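PDB 6Y1W: putative tryptophan halogenase from Xanthomonas campestris pv. campestris, which is a flavin-dependent halogenase that, as in related enzymes, probably uses FAD to halogenate an aromatic substrate, and is seen here without its cofactor. Local coordinates for residues A34-L39 with E179-Q184; F123-H128 with I454-H459; M274-I277 with R282-N285. One frame throughout, in Å; residues are numbered along the deposited sequence.

Contact 1: residues A34-L39 with E179-Q184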
# COMPACT_ATOMS: atom_id res chain seq x y z
N ALA A 34 20.54 -5.41 -13.45
CA ALA A 34 19.10 -5.54 -13.64
C ALA A 34 18.69 -5.09 -15.04
O ALA A 34 17.82 -5.73 -15.65
CB ALA A 34 18.36 -4.72 -12.58
N LEU A 35 19.27 -3.98 -15.53
CA LEU A 35 18.88 -3.48 -16.85
C LEU A 35 19.29 -4.45 -17.95
O LEU A 35 18.52 -4.68 -18.89
CB LEU A 35 19.50 -2.10 -17.08
CG LEU A 35 19.20 -1.43 -18.42
CD1 LEU A 35 17.68 -1.18 -18.47
CD2 LEU A 35 20.00 -0.10 -18.53
N SER A 36 20.50 -5.03 -17.85
CA SER A 36 20.95 -5.92 -18.91
C SER A 36 20.22 -7.25 -18.86
O SER A 36 19.90 -7.82 -19.91
CB SER A 36 22.48 -6.12 -18.85
OG SER A 36 22.88 -6.87 -17.69
N LYS A 37 19.94 -7.76 -17.65
CA LYS A 37 19.15 -8.98 -17.52
C LYS A 37 17.81 -8.86 -18.24
O LYS A 37 17.47 -9.70 -19.08
CB LYS A 37 18.93 -9.31 -16.03
CG LYS A 37 17.66 -10.19 -15.73
CD LYS A 37 17.86 -11.58 -16.20
CE LYS A 37 16.67 -12.48 -15.81
NZ LYS A 37 17.01 -13.82 -16.23
N LEU A 38 17.10 -7.75 -18.00
CA LEU A 38 15.73 -7.61 -18.51
C LEU A 38 15.69 -7.12 -19.95
O LEU A 38 14.89 -7.62 -20.74
CB LEU A 38 14.93 -6.65 -17.62
CG LEU A 38 13.47 -6.46 -17.99
CD1 LEU A 38 12.72 -7.69 -17.69
CD2 LEU A 38 12.91 -5.27 -17.22
N LEU A 39 16.54 -6.14 -20.32
CA LEU A 39 16.39 -5.43 -21.59
C LEU A 39 17.67 -5.44 -22.42
O LEU A 39 17.74 -4.73 -23.43
CB LEU A 39 15.94 -3.97 -21.34
CG LEU A 39 14.52 -3.85 -20.78
CD1 LEU A 39 14.15 -2.41 -20.43
CD2 LEU A 39 13.53 -4.40 -21.80
N GLU A 179 28.32 -8.28 -17.60
CA GLU A 179 29.06 -8.46 -18.84
C GLU A 179 28.51 -9.66 -19.61
O GLU A 179 28.52 -9.66 -20.85
CB GLU A 179 30.56 -8.57 -18.53
CG GLU A 179 31.11 -7.24 -18.06
CD GLU A 179 32.57 -7.29 -17.62
OE1 GLU A 179 33.13 -8.39 -17.44
OE2 GLU A 179 33.14 -6.19 -17.48
N GLY A 180 28.00 -10.66 -18.88
CA GLY A 180 27.37 -11.82 -19.50
C GLY A 180 26.11 -11.52 -20.27
O GLY A 180 25.75 -12.24 -21.20
N PHE A 181 25.41 -10.45 -19.91
CA PHE A 181 24.26 -10.00 -20.69
C PHE A 181 24.61 -8.88 -21.66
O PHE A 181 23.70 -8.25 -22.21
CB PHE A 181 23.15 -9.55 -19.74
CG PHE A 181 22.48 -10.68 -19.02
CD1 PHE A 181 21.66 -11.52 -19.70
CD2 PHE A 181 22.70 -10.92 -17.65
CE1 PHE A 181 21.02 -12.56 -19.06
CE2 PHE A 181 22.06 -11.98 -17.01
CZ PHE A 181 21.23 -12.80 -17.71
N GLY A 182 25.89 -8.66 -21.91
CA GLY A 182 26.34 -7.76 -22.97
C GLY A 182 26.68 -6.33 -22.60
O GLY A 182 26.90 -5.52 -23.50
N VAL A 183 26.76 -6.00 -21.30
CA VAL A 183 27.13 -4.63 -20.92
C VAL A 183 28.56 -4.38 -21.35
O VAL A 183 29.45 -5.22 -21.14
CB VAL A 183 26.97 -4.43 -19.40
CG1 VAL A 183 27.51 -3.05 -18.97
CG2 VAL A 183 25.50 -4.54 -19.02
N GLN A 184 28.79 -3.22 -21.97
CA GLN A 184 30.11 -2.81 -22.40
C GLN A 184 30.73 -1.94 -21.31
O GLN A 184 30.18 -0.89 -21.00
CB GLN A 184 30.02 -2.02 -23.70
CG GLN A 184 31.37 -1.44 -24.14
CD GLN A 184 31.29 -0.61 -25.42
OE1 GLN A 184 32.32 -0.26 -26.00
NE2 GLN A 184 30.07 -0.28 -25.86
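The ring of F181 lies flat on the backbone of a helix, with K37 CA directly over its centre. K37 CA is 4.0 Å from the F181 ring centroid and only 8° off the ring normal, a CH-pi contact made by a main-chain carbon. No hydrogen bond joins A34-L39 to E179-Q184. The torsion of F181 (chi1 -72°) sets CG opposite the carbonyl carbon and carries the ring over the helix. The K37 chain runs beside the ring and points the same way. Its CD is 3.9 Å from F181 CZ. Beyond the ring, K37 NZ forms a salt bridge with E74.

S36 touches both F181 and V183. Its OG is 3.4 Å from F181 CB. Its CB is 3.4 Å from V183 CG2, which is tight for two carbons. A chi1 of 69° turns the hydroxyl back along the helix, where it is hydrogen-bonded to A32 O. V183 meets S36 through one methyl branch.

The chain turns here through a Schellman motif that ends helix 167-180. G182, with positive phi, is its C' residue, and G182 N bonds to E179 O at 3.0 Å. The turn sets F181 and V183 against helix 25-39, the helix that follows the first strand of the Rossmann-type nucleotide-binding fold. Q184 then starts strand 184-195 and pairs with strand 44-49. On the other helix, A34, L35 and L38 pack on L362 of helix 350-363, and L38 also touches H115 of the second subunit.

Contact 2: residues F123-H128 with I454-H459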
# COMPACT_ATOMS: atom_id res chain seq x y z
N PHE A 123 -2.67 -6.94 22.71
CA PHE A 123 -2.77 -8.04 23.66
C PHE A 123 -1.55 -8.07 24.57
O PHE A 123 -1.68 -8.29 25.78
CB PHE A 123 -2.94 -9.37 22.91
CG PHE A 123 -4.16 -9.36 22.06
CD1 PHE A 123 -5.40 -9.67 22.60
CD2 PHE A 123 -4.09 -8.95 20.73
CE1 PHE A 123 -6.56 -9.61 21.84
CE2 PHE A 123 -5.23 -8.89 19.95
CZ PHE A 123 -6.47 -9.21 20.49
N TRP A 124 -0.37 -7.79 24.01
CA TRP A 124 0.82 -7.77 24.86
C TRP A 124 0.74 -6.65 25.90
O TRP A 124 1.11 -6.86 27.06
CB TRP A 124 2.08 -7.63 24.00
CG TRP A 124 3.32 -7.69 24.81
CD1 TRP A 124 4.02 -8.82 25.14
CD2 TRP A 124 4.03 -6.60 25.41
NE1 TRP A 124 5.13 -8.49 25.90
CE2 TRP A 124 5.14 -7.14 26.10
CE3 TRP A 124 3.82 -5.22 25.46
CZ2 TRP A 124 6.06 -6.35 26.80
CZ3 TRP A 124 4.72 -4.44 26.16
CH2 TRP A 124 5.82 -5.00 26.83
N LEU A 125 0.26 -5.46 25.50
CA LEU A 125 0.14 -4.33 26.42
C LEU A 125 -0.83 -4.64 27.56
O LEU A 125 -0.56 -4.32 28.73
CB LEU A 125 -0.32 -3.08 25.65
CG LEU A 125 0.79 -2.42 24.81
CD1 LEU A 125 0.22 -1.49 23.71
CD2 LEU A 125 1.84 -1.71 25.69
N LYS A 126 -1.98 -5.25 27.24
CA LYS A 126 -2.90 -5.66 28.28
C LYS A 126 -2.22 -6.66 29.19
O LYS A 126 -2.31 -6.57 30.43
CB LYS A 126 -4.15 -6.27 27.65
CG LYS A 126 -5.08 -7.00 28.60
CD LYS A 126 -6.03 -6.09 29.29
CE LYS A 126 -7.04 -6.92 30.06
NZ LYS A 126 -7.85 -5.89 30.77
N ALA A 127 -1.50 -7.62 28.60
CA ALA A 127 -0.83 -8.63 29.41
C ALA A 127 0.21 -8.00 30.30
O ALA A 127 0.39 -8.42 31.44
CB ALA A 127 -0.20 -9.71 28.52
N HIS A 128 0.94 -7.01 29.78
CA HIS A 128 1.90 -6.29 30.61
C HIS A 128 1.21 -5.57 31.77
O HIS A 128 1.70 -5.60 32.91
CB HIS A 128 2.67 -5.31 29.71
CG HIS A 128 3.88 -4.73 30.36
ND1 HIS A 128 4.31 -3.44 30.10
CD2 HIS A 128 4.78 -5.26 31.23
CE1 HIS A 128 5.41 -3.20 30.80
NE2 HIS A 128 5.71 -4.29 31.49
N ILE A 454 8.81 4.64 24.22
CA ILE A 454 7.47 5.21 24.09
C ILE A 454 6.49 4.23 24.74
O ILE A 454 6.40 3.07 24.33
CB ILE A 454 7.12 5.46 22.62
CG1 ILE A 454 8.23 6.26 21.92
CG2 ILE A 454 5.77 6.18 22.52
CD1 ILE A 454 8.57 7.62 22.54
N VAL A 455 5.76 4.69 25.75
CA VAL A 455 4.91 3.81 26.53
C VAL A 455 3.45 4.12 26.21
O VAL A 455 2.95 5.18 26.61
CB VAL A 455 5.16 3.97 28.04
CG1 VAL A 455 4.36 2.93 28.79
CG2 VAL A 455 6.65 3.88 28.33
N PRO A 456 2.72 3.22 25.55
CA PRO A 456 1.32 3.49 25.23
C PRO A 456 0.49 3.73 26.49
O PRO A 456 0.61 3.00 27.48
CB PRO A 456 0.87 2.23 24.51
CG PRO A 456 2.17 1.76 23.83
CD PRO A 456 3.22 2.02 24.85
N ARG A 457 -0.32 4.78 26.44
CA ARG A 457 -1.21 5.10 27.56
C ARG A 457 -2.46 4.23 27.58
O ARG A 457 -3.05 4.04 28.65
CB ARG A 457 -1.63 6.56 27.52
CG ARG A 457 -0.49 7.55 27.63
CD ARG A 457 -1.03 8.96 27.79
NE ARG A 457 -0.47 9.88 26.81
CZ ARG A 457 0.53 10.71 27.07
NH1 ARG A 457 1.07 10.74 28.28
NH2 ARG A 457 0.98 11.52 26.12
N HIS A 458 -2.85 3.68 26.43
CA HIS A 458 -4.02 2.85 26.27
C HIS A 458 -3.70 1.78 25.26
O HIS A 458 -2.68 1.85 24.57
CB HIS A 458 -5.22 3.68 25.80
CG HIS A 458 -5.62 4.73 26.78
ND1 HIS A 458 -6.41 4.46 27.88
CD2 HIS A 458 -5.28 6.04 26.87
CE1 HIS A 458 -6.57 5.57 28.58
NE2 HIS A 458 -5.90 6.54 27.99
N HIS A 459 -4.51 0.74 25.24
CA HIS A 459 -4.46 -0.28 24.21
C HIS A 459 -5.87 -0.52 23.67
O HIS A 459 -6.86 -0.03 24.22
CB HIS A 459 -3.87 -1.58 24.74
CG HIS A 459 -4.67 -2.17 25.87
ND1 HIS A 459 -4.28 -2.07 27.19
CD2 HIS A 459 -5.82 -2.88 25.87
CE1 HIS A 459 -5.17 -2.67 27.95
NE2 HIS A 459 -6.12 -3.16 27.18
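K126 sets its CB over one face of the H459 imidazole. This is a CH-pi contact between a surface helix, 120-129, and the loop that links helices 442-451 and 468-486. K126 CB is 3.9 Å from the H459 ring centroid, 22° off the normal and displaced toward the rim. A chi2 of 85° bends the lysine chain and places CD beside the NE2 corner, 3.6 Å from H459 NE2. Both polar ends find their partner outside the two segments, in D464. K126 NZ forms a salt bridge with D464 OD1, and H459 NE2 is hydrogen-bonded to the same oxygen. On the loop side, chi1 of 61° turns the imidazole back toward its own main chain, under K126. H459 CB lies 4.0 Å from L125 CB.

The rest of the contact is apolar. L125 and P456 meet at about a right angle, and both leucine methyls touch the proline ring. P456 is backed by F426 of helix 417-429 and L450 of helix 442-451. The loop also reaches the second subunit, where Q367 accepts hydrogen bonds from H459 N and H458 ND1. The shortest L125-P456 approach is CD1 to CG, 3.8 Å.

Contact 3: residues M274-I277 with R282-N285. With BUD ((2S,3S)-butane-2,3-diol), chain L.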
# COMPACT_ATOMS: atom_id res chain seq x y z
N MET A 274 28.04 3.22 16.71
CA MET A 274 29.02 2.36 16.05
C MET A 274 28.32 1.16 15.44
O MET A 274 27.45 0.56 16.08
CB MET A 274 30.06 1.86 17.07
CG MET A 274 31.09 2.93 17.47
SD MET A 274 31.89 2.37 19.00
CE MET A 274 30.72 2.76 20.32
N TRP A 275 28.72 0.77 14.23
CA TRP A 275 28.25 -0.49 13.68
C TRP A 275 29.28 -1.61 13.86
O TRP A 275 30.49 -1.37 13.89
CB TRP A 275 27.91 -0.40 12.18
CG TRP A 275 29.07 -0.31 11.18
CD1 TRP A 275 29.82 -1.36 10.67
CD2 TRP A 275 29.51 0.86 10.50
NE1 TRP A 275 30.72 -0.88 9.73
CE2 TRP A 275 30.56 0.48 9.63
CE3 TRP A 275 29.14 2.22 10.57
CZ2 TRP A 275 31.21 1.39 8.80
CZ3 TRP A 275 29.81 3.12 9.76
CH2 TRP A 275 30.85 2.71 8.90
N ARG A 276 28.76 -2.83 13.93
CA ARG A 276 29.60 -4.04 13.90
C ARG A 276 28.86 -5.06 13.05
O ARG A 276 27.70 -5.35 13.32
CB ARG A 276 29.82 -4.56 15.33
CG ARG A 276 30.93 -5.62 15.35
CD ARG A 276 31.43 -5.92 16.78
NE ARG A 276 32.54 -6.90 16.73
CZ ARG A 276 32.37 -8.22 16.72
NH1 ARG A 276 31.15 -8.74 16.78
NH2 ARG A 276 33.43 -9.05 16.67
N ILE A 277 29.51 -5.53 11.96
CA ILE A 277 28.85 -6.33 10.94
C ILE A 277 29.68 -7.58 10.67
O ILE A 277 30.84 -7.47 10.27
CB ILE A 277 28.70 -5.50 9.65
CG1 ILE A 277 27.62 -4.42 9.83
CG2 ILE A 277 28.42 -6.39 8.42
CD1 ILE A 277 27.69 -3.39 8.68
N ARG A 282 35.88 -12.05 8.64
CA ARG A 282 36.31 -10.80 9.26
C ARG A 282 35.06 -10.08 9.76
O ARG A 282 33.93 -10.54 9.55
CB ARG A 282 37.12 -9.94 8.28
CG ARG A 282 36.24 -9.26 7.25
CD ARG A 282 37.07 -8.28 6.39
NE ARG A 282 36.23 -7.26 5.75
CZ ARG A 282 35.78 -7.36 4.49
NH1 ARG A 282 36.12 -8.42 3.77
NH2 ARG A 282 35.02 -6.40 3.97
N VAL A 283 35.28 -8.93 10.39
CA VAL A 283 34.19 -8.13 10.94
C VAL A 283 34.35 -6.68 10.48
O VAL A 283 35.46 -6.14 10.51
CB VAL A 283 34.22 -8.24 12.48
CG1 VAL A 283 33.24 -7.24 13.12
CG2 VAL A 283 33.89 -9.68 12.89
N GLY A 284 33.26 -6.07 10.02
CA GLY A 284 33.27 -4.66 9.68
C GLY A 284 32.84 -3.81 10.87
O GLY A 284 31.95 -4.18 11.61
N ASN A 285 33.54 -2.67 11.07
CA ASN A 285 33.26 -1.77 12.18
C ASN A 285 33.26 -0.35 11.67
O ASN A 285 33.96 -0.01 10.72
CB ASN A 285 34.33 -1.85 13.29
CG ASN A 285 34.60 -3.26 13.76
OD1 ASN A 285 34.04 -3.72 14.76
ND2 ASN A 285 35.52 -3.96 13.07
C1 BUD L . 40.91 -4.92 2.18
O1 BUD L . 40.76 -7.04 1.06
C2 BUD L . 40.90 -6.43 2.33
O2 BUD L . 39.84 -8.23 3.45
C3 BUD L . 39.74 -6.86 3.21
C4 BUD L . 39.85 -6.16 4.55
O HOH W 1 32.23 -1.78 16.03
O HOH W 2 35.24 -5.41 16.52
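I277 and G284 exchange two backbone hydrogen bonds across a beta hairpin of strands 272-278 and 283-289. The hairpin lies inside a mixed sheet, flanked by strands 263-268 and 248-254. I277 N donates to G284 O at 2.8 Å, and G284 N donates to I277 O at 2.8 Å. The second bond lies in the carbonyl plane of I277. The strand segments run antiparallel at 169°. R276 and N285 form the next, non-hydrogen-bonded pair. There R276 CA also contacts G284 O, and N285 CA contacts W275 O.

Two waters extend this polar network through N285 OD1. One donates to both W275 O and N285 OD1. The other accepts from R276 NE, in the guanidinium plane, and probably donates to N285 OD1. N285 ND2 is held separately by T254 and V252 of the neighbouring strand.

R276 is extended and lies alongside N285, pointing the same way. V283 CG1 lies over one face of the guanidinium, displaced toward the rim, and is 3.6 Å from R276 CG. With chi1 at 74°, W275 CG sits between its own N and C. The indole turns over the opposite strand, and one ring face meets the N285 carbonyl carbon. NE1 approaches N285 O, but at too poor an angle for a hydrogen bond.

Next to V283, R282 is held by a salt bridge to D166 and a hydrogen bond to Q253. It belongs to the pocket of a bound butanediol, which rests over one face of its guanidinium. R282 NH1 is 3.7 Å from O2 of this diol.

The three contacts are separate, and none touches another. Contact 1 and contact 2 lie on opposite sides of the chain's centre, with centres 51 Å apart. Both also touch the second subunit. Contact 3 is the most central, about 15 Å from the chain centre to its own. Its nearest atoms are about 21 Å from those of each other contact. Along the chain it is nested within the loop closed by contact 2. It lies near the predicted active site: the I277 side chain is about 7 Å from that of K89. It also gives R282 to a butanediol pocket. Contact 1 lies near the probable nucleotide-binding site. Its V183 side chain is about 10 Å from G24 and 13 Å from bound meso-2,3-butanediol.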